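PDB 6NPS: AxyAgu115A, which probably hydrolyses glycosidic bonds as a family GH115 alpha-glucuronidase, releasing glucuronic acid side groups from glucuronoxylans. Local coordinates for residues A[869-880]-A[891-901]. The protein carries 3 engineered substitutions. Residues are numbered along the deposited sequence; the frame is centred on the assembly and turned at random.
Sequences SNPVTREGTMYA and VINVLPDGYHV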
ATOM      1  N   SER A 869      25.665   4.941  17.553  1.00 37.84           N
ATOM      2  CA  SER A 869      26.210   5.450  18.800  1.00 38.58           C
ATOM      3  C   SER A 869      25.829   6.911  19.013  1.00 42.48           C
ATOM      4  O   SER A 869      25.593   7.667  18.066  1.00 42.48           O
ATOM      5  CB  SER A 869      27.731   5.314  18.787  1.00 40.74           C
ATOM      6  OG  SER A 869      28.067   4.002  19.165  1.00 50.46           O
ATOM      7  N   ASN A 870      25.823   7.316  20.281  1.00 37.56           N
ATOM      8  CA  ASN A 870      25.546   8.695  20.609  1.00 31.58           C
ATOM      9  C   ASN A 870      26.838   9.417  20.965  1.00 35.09           C
ATOM     10  O   ASN A 870      27.779   8.784  21.451  1.00 36.40           O
ATOM     11  CB  ASN A 870      24.564   8.742  21.786  1.00 31.41           C
ATOM     12  CG  ASN A 870      23.272   8.051  21.457  1.00 36.13           C
ATOM     13  OD1 ASN A 870      22.620   8.423  20.481  1.00 37.89           O
ATOM     14  ND2 ASN A 870      22.886   7.038  22.237  1.00 29.93           N
ATOM     15  N   PRO A 871      26.938  10.732  20.733  1.00 36.57           N
ATOM     16  CA  PRO A 871      28.158  11.452  21.114  1.00 39.67           C
ATOM     17  C   PRO A 871      28.477  11.253  22.590  1.00 42.00           C
ATOM     18  O   PRO A 871      27.580  11.230  23.446  1.00 37.13           O
ATOM     19  CB  PRO A 871      27.819  12.925  20.826  1.00 43.42           C
ATOM     20  CG  PRO A 871      26.632  12.909  19.923  1.00 41.98           C
ATOM     21  CD  PRO A 871      25.895  11.637  20.208  1.00 40.65           C
ATOM     22  N   VAL A 872      29.782  11.150  22.895  1.00 37.71           N
ATOM     23  CA  VAL A 872      30.220  10.905  24.279  1.00 38.07           C
ATOM     24  C   VAL A 872      30.384  12.174  25.099  1.00 35.51           C
ATOM     25  O   VAL A 872      30.596  12.085  26.325  1.00 40.97           O
ATOM     26  CB  VAL A 872      31.559  10.134  24.339  1.00 36.55           C
ATOM     27  CG1 VAL A 872      31.421   8.838  23.620  1.00 37.90           C
ATOM     28  CG2 VAL A 872      32.710  10.987  23.736  1.00 35.01           C
ATOM     29  N   THR A 873      30.304  13.352  24.484  1.00 36.78           N
ATOM     30  CA  THR A 873      30.391  14.598  25.243  1.00 44.29           C
ATOM     31  C   THR A 873      29.099  15.403  25.095  1.00 49.96           C
ATOM     32  O   THR A 873      28.269  15.148  24.219  1.00 45.79           O
ATOM     33  CB  THR A 873      31.573  15.485  24.818  1.00 45.47           C
ATOM     34  OG1 THR A 873      31.228  16.191  23.618  1.00 51.00           O
ATOM     35  CG2 THR A 873      32.879  14.689  24.632  1.00 48.40           C
ATOM     36  N   ARG A 874      28.951  16.410  25.955  1.00 54.22           N
ATOM     37  CA  ARG A 874      27.736  17.213  25.918  0.50 60.28           C
ATOM     38  C   ARG A 874      27.655  18.091  24.678  1.00 62.54           C
ATOM     39  O   ARG A 874      26.603  18.700  24.445  1.00 65.44           O
ATOM     40  CB  ARG A 874      27.626  18.068  27.180  0.50 62.02           C
ATOM     41  CG  ARG A 874      28.720  19.113  27.323  0.50 65.75           C
ATOM     42  CD  ARG A 874      28.692  19.749  28.704  0.50 68.23           C
ATOM     43  NE  ARG A 874      28.566  21.206  28.657  0.50 69.20           N
ATOM     44  CZ  ARG A 874      27.420  21.854  28.479  0.50 67.14           C
ATOM     45  NH1 ARG A 874      26.291  21.177  28.320  0.50 66.90           N
ATOM     46  NH2 ARG A 874      27.404  23.180  28.452  0.50 66.24           N
ATOM     47  N   GLU A 875      28.716  18.136  23.864  1.00 61.79           N
ATOM     48  CA  GLU A 875      28.730  18.928  22.638  1.00 63.68           C
ATOM     49  C   GLU A 875      27.975  18.269  21.485  1.00 61.95           C
ATOM     50  O   GLU A 875      27.726  18.930  20.468  1.00 61.92           O
ATOM     51  CB  GLU A 875      30.181  19.223  22.233  1.00 70.59           C
ATOM     52  CG  GLU A 875      30.798  20.402  23.004  1.00 84.99           C
ATOM     53  CD  GLU A 875      31.775  19.973  24.104  1.00 94.80           C
ATOM     54  OE1 GLU A 875      32.948  20.413  24.069  1.00 99.13           O
ATOM     55  OE2 GLU A 875      31.376  19.201  25.006  1.00 96.16           O
ATOM     56  N   GLY A 876      27.603  16.997  21.611  1.00 57.13           N
ATOM     57  CA  GLY A 876      26.661  16.410  20.674  1.00 57.38           C
ATOM     58  C   GLY A 876      27.144  16.262  19.246  1.00 61.17           C
ATOM     59  O   GLY A 876      26.318  16.277  18.319  1.00 63.23           O
ATOM     60  N   THR A 877      28.455  16.099  19.041  1.00 55.78           N
ATOM     61  CA  THR A 877      29.049  15.893  17.720  1.00 54.56           C
ATOM     62  C   THR A 877      29.791  14.554  17.671  1.00 43.56           C
ATOM     63  O   THR A 877      30.153  13.980  18.701  1.00 48.10           O
ATOM     64  CB  THR A 877      30.032  17.033  17.373  1.00 59.17           C
ATOM     65  OG1 THR A 877      30.978  17.186  18.436  1.00 60.36           O
ATOM     66  CG2 THR A 877      29.296  18.356  17.192  1.00 59.07           C
ATOM     67  N   MET A 878      30.040  14.064  16.460  1.00 41.23           N
ATOM     68  CA  MET A 878      30.896  12.891  16.285  1.00 42.69           C
ATOM     69  C   MET A 878      31.596  12.972  14.933  1.00 44.91           C
ATOM     70  O   MET A 878      30.933  13.011  13.892  1.00 46.98           O
ATOM     71  CB  MET A 878      30.085  11.595  16.400  1.00 41.71           C
ATOM     72  CG  MET A 878      30.954  10.358  16.381  1.00 48.24           C
ATOM     73  SD  MET A 878      29.986   8.848  16.533  1.00 49.48           S
ATOM     74  CE  MET A 878      29.147   9.108  18.111  1.00 48.02           C
ATOM     75  N   TYR A 879      32.925  12.988  14.937  1.00 41.04           N
ATOM     76  CA  TYR A 879      33.688  13.228  13.718  1.00 40.05           C
ATOM     77  C   TYR A 879      34.483  11.995  13.292  1.00 40.80           C
ATOM     78  O   TYR A 879      34.869  11.166  14.126  1.00 35.46           O
ATOM     79  CB  TYR A 879      34.653  14.397  13.902  1.00 39.60           C
ATOM     80  CG  TYR A 879      33.968  15.717  14.166  1.00 50.37           C
ATOM     81  CD1 TYR A 879      33.909  16.247  15.446  1.00 53.11           C
ATOM     82  CD2 TYR A 879      33.376  16.433  13.134  1.00 57.47           C
ATOM     83  CE1 TYR A 879      33.268  17.463  15.698  1.00 56.24           C
ATOM     84  CE2 TYR A 879      32.726  17.647  13.372  1.00 59.48           C
ATOM     85  CZ  TYR A 879      32.679  18.156  14.654  1.00 61.58           C
ATOM     86  OH  TYR A 879      32.052  19.362  14.888  1.00 67.57           O
ATOM     87  N   ALA A 880      34.730  11.892  11.982  1.00 39.04           N
ATOM     88  CA  ALA A 880      35.694  10.948  11.433  1.00 40.36           C
ATOM     89  C   ALA A 880      36.493  11.676  10.360  1.00 42.32           C
ATOM     90  O   ALA A 880      36.070  12.719   9.850  1.00 43.49           O
ATOM     91  CB  ALA A 880      34.992   9.698  10.885  1.00 39.30           C
ATOM     92  N   VAL A 891      37.647  16.349   7.804  1.00 47.34           N
ATOM     93  CA  VAL A 891      37.034  15.887   9.040  1.00 46.62           C
ATOM     94  C   VAL A 891      35.532  16.156   8.951  1.00 46.91           C
ATOM     95  O   VAL A 891      35.106  17.306   8.822  1.00 51.88           O
ATOM     96  CB  VAL A 891      37.673  16.572  10.250  1.00 50.63           C
ATOM     97  CG1 VAL A 891      36.990  16.116  11.535  1.00 46.93           C
ATOM     98  CG2 VAL A 891      39.168  16.277  10.264  1.00 52.44           C
ATOM     99  N   ILE A 892      34.733  15.092   8.965  1.00 43.81           N
ATOM    100  CA  ILE A 892      33.314  15.165   8.638  1.00 46.07           C
ATOM    101  C   ILE A 892      32.517  14.775   9.868  1.00 43.27           C
ATOM    102  O   ILE A 892      32.925  13.897  10.633  1.00 40.33           O
ATOM    103  CB  ILE A 892      32.917  14.264   7.438  1.00 49.20           C
ATOM    104  CG1 ILE A 892      33.228  12.798   7.720  1.00 54.64           C
ATOM    105  CG2 ILE A 892      33.581  14.706   6.121  1.00 49.69           C
ATOM    106  CD1 ILE A 892      32.311  11.842   6.987  1.00 57.48           C
ATOM    107  N   ASN A 893      31.379  15.442  10.056  1.00 44.64           N
ATOM    108  CA  ASN A 893      30.415  15.097  11.090  1.00 41.29           C
ATOM    109  C   ASN A 893      29.560  13.956  10.580  1.00 41.99           C
ATOM    110  O   ASN A 893      28.906  14.098   9.544  1.00 44.85           O
ATOM    111  CB  ASN A 893      29.554  16.320  11.427  1.00 48.86           C
ATOM    112  CG  ASN A 893      28.559  16.074  12.577  1.00 52.63           C
ATOM    113  OD1 ASN A 893      28.494  14.994  13.172  1.00 45.19           O
ATOM    114  ND2 ASN A 893      27.796  17.119  12.914  1.00 59.37           N
ATOM    115  N   VAL A 894      29.525  12.840  11.315  1.00 36.35           N
ATOM    116  CA  VAL A 894      28.806  11.664  10.832  1.00 40.28           C
ATOM    117  C   VAL A 894      27.379  11.622  11.371  1.00 44.14           C
ATOM    118  O   VAL A 894      26.662  10.639  11.158  1.00 44.55           O
ATOM    119  CB  VAL A 894      29.538  10.350  11.188  1.00 44.01           C
ATOM    120  CG1 VAL A 894      30.943  10.341  10.587  1.00 43.14           C
ATOM    121  CG2 VAL A 894      29.580  10.133  12.696  1.00 43.67           C
ATOM    122  N   LEU A 895      26.948  12.676  12.048  1.00 40.04           N
ATOM    123  CA  LEU A 895      25.589  12.787  12.595  1.00 42.43           C
ATOM    124  C   LEU A 895      24.707  13.738  11.774  1.00 43.18           C
ATOM    125  O   LEU A 895      25.213  14.655  11.129  1.00 46.40           O
ATOM    126  CB  LEU A 895      25.624  13.305  14.039  1.00 39.75           C
ATOM    127  CG  LEU A 895      26.319  12.381  15.037  1.00 41.57           C
ATOM    128  CD1 LEU A 895      26.254  12.988  16.413  1.00 43.63           C
ATOM    129  CD2 LEU A 895      25.665  11.043  15.031  1.00 43.00           C
ATOM    130  N   PRO A 896      23.378  13.562  11.814  1.00 45.73           N
ATOM    131  CA  PRO A 896      22.467  14.555  11.222  1.00 47.16           C
ATOM    132  C   PRO A 896      22.500  15.895  11.927  1.00 52.78           C
ATOM    133  O   PRO A 896      22.744  15.996  13.138  1.00 52.04           O
ATOM    134  CB  PRO A 896      21.081  13.919  11.390  1.00 45.13           C
ATOM    135  CG  PRO A 896      21.317  12.500  11.599  1.00 48.00           C
ATOM    136  CD  PRO A 896      22.654  12.367  12.285  1.00 43.50           C
ATOM    137  N   ASP A 897      22.191  16.935  11.153  1.00 56.85           N
ATOM    138  CA  ASP A 897      21.915  18.246  11.724  1.00 67.01           C
ATOM    139  C   ASP A 897      20.897  18.128  12.853  1.00 60.76           C
ATOM    140  O   ASP A 897      19.868  17.456  12.710  1.00 57.05           O
ATOM    141  CB  ASP A 897      21.366  19.194  10.649  1.00 84.24           C
ATOM    142  CG  ASP A 897      22.293  19.337   9.456  1.00 98.00           C
ATOM    143  OD1 ASP A 897      21.817  19.142   8.313  1.00102.17           O
ATOM    144  OD2 ASP A 897      23.485  19.660   9.655  1.00102.30           O
ATOM    145  N   GLY A 898      21.198  18.770  13.978  1.00 57.06           N
ATOM    146  CA  GLY A 898      20.271  18.802  15.092  1.00 57.12           C
ATOM    147  C   GLY A 898      20.092  17.497  15.833  1.00 57.69           C
ATOM    148  O   GLY A 898      19.112  17.347  16.571  1.00 57.21           O
ATOM    149  N   TYR A 899      21.017  16.549  15.669  1.00 52.71           N
ATOM    150  CA  TYR A 899      20.866  15.235  16.272  1.00 44.10           C
ATOM    151  C   TYR A 899      20.762  15.320  17.790  1.00 43.76           C
ATOM    152  O   TYR A 899      21.466  16.100  18.435  1.00 45.91           O
ATOM    153  CB  TYR A 899      22.054  14.354  15.892  1.00 44.35           C
ATOM    154  CG  TYR A 899      21.966  12.992  16.491  1.00 44.77           C
ATOM    155  CD1 TYR A 899      21.339  11.964  15.808  1.00 41.82           C
ATOM    156  CD2 TYR A 899      22.529  12.717  17.741  1.00 44.64           C
ATOM    157  CE1 TYR A 899      21.252  10.704  16.356  1.00 38.97           C
ATOM    158  CE2 TYR A 899      22.450  11.445  18.292  1.00 42.83           C
ATOM    159  CZ  TYR A 899      21.804  10.461  17.595  1.00 38.88           C
ATOM    160  OH  TYR A 899      21.705   9.209  18.115  1.00 40.97           O
ATOM    161  N   HIS A 900      19.904  14.483  18.371  1.00 40.81           N
ATOM    162  CA  HIS A 900      19.871  14.350  19.827  1.00 42.11           C
ATOM    163  C   HIS A 900      19.065  13.110  20.171  1.00 42.08           C
ATOM    164  O   HIS A 900      18.113  12.761  19.468  1.00 38.61           O
ATOM    165  CB  HIS A 900      19.281  15.603  20.525  1.00 46.08           C
ATOM    166  CG  HIS A 900      17.866  15.908  20.134  1.00 51.05           C
ATOM    167  ND1 HIS A 900      17.538  16.476  18.921  1.00 53.17           N
ATOM    168  CD2 HIS A 900      16.693  15.726  20.790  1.00 49.53           C
ATOM    169  CE1 HIS A 900      16.224  16.623  18.844  1.00 51.87           C
ATOM    170  NE2 HIS A 900      15.690  16.175  19.965  1.00 48.69           N
ATOM    171  N   VAL A 901      19.468  12.435  21.246  1.00 41.42           N
ATOM    172  CA  VAL A 901      18.675  11.321  21.744  1.00 40.60           C
ATOM    173  C   VAL A 901      17.233  11.774  21.964  1.00 46.99           C
ATOM    174  O   VAL A 901      16.969  12.889  22.450  1.00 40.90           O
ATOM    175  CB  VAL A 901      19.327  10.772  23.028  1.00 43.32           C
ATOM    176  CG1 VAL A 901      18.444   9.726  23.693  1.00 43.00           C
ATOM    177  CG2 VAL A 901      20.711  10.184  22.689  1.00 39.39           C
TER
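Y899 OH donates a hydrogen bond of 2.7 Å to N870 OD1. The oxygen lies in the ring plane, at the edge, and the hydroxyl comes in almost straight along the amide C=O. The phenol stands roughly perpendicular to the N870 side chain, its ring tilted 33° from the amide plane. CG of Y899 is anti to the backbone N (chi1 179°), which carries the phenol across to the amide. V901 CG2 packs against N870 OD1 at 3.4 Å. N870 ND2 hydrogen bonds to D385 OD2 and L390 O, so both ends of the amide are held. With N870 replaced by alanine, the Y899 hydroxyl would probably be left without its acceptor, and the tie to D385 and L390 would be lost. L895 meets P871 at a slant, CD1 of L895 lying 3.5 Å from CG of P871. V894 CG2 touches M878 CG obliquely at 3.9 Å. N893 OD1 accepts from L895 N, forming an Asx turn where the strand ends. V894 N hydrogen bonds to M878 O (2.9 Å). A880 and I892, a hydrogen-bonded antiparallel pair, exchange two backbone hydrogen bonds. Y879 and N893 share one face, ring and amide turned 50° apart. This is the open end of an antiparallel beta hairpin, strands 879-884 and 890-893, in the GH115 C-terminal domain.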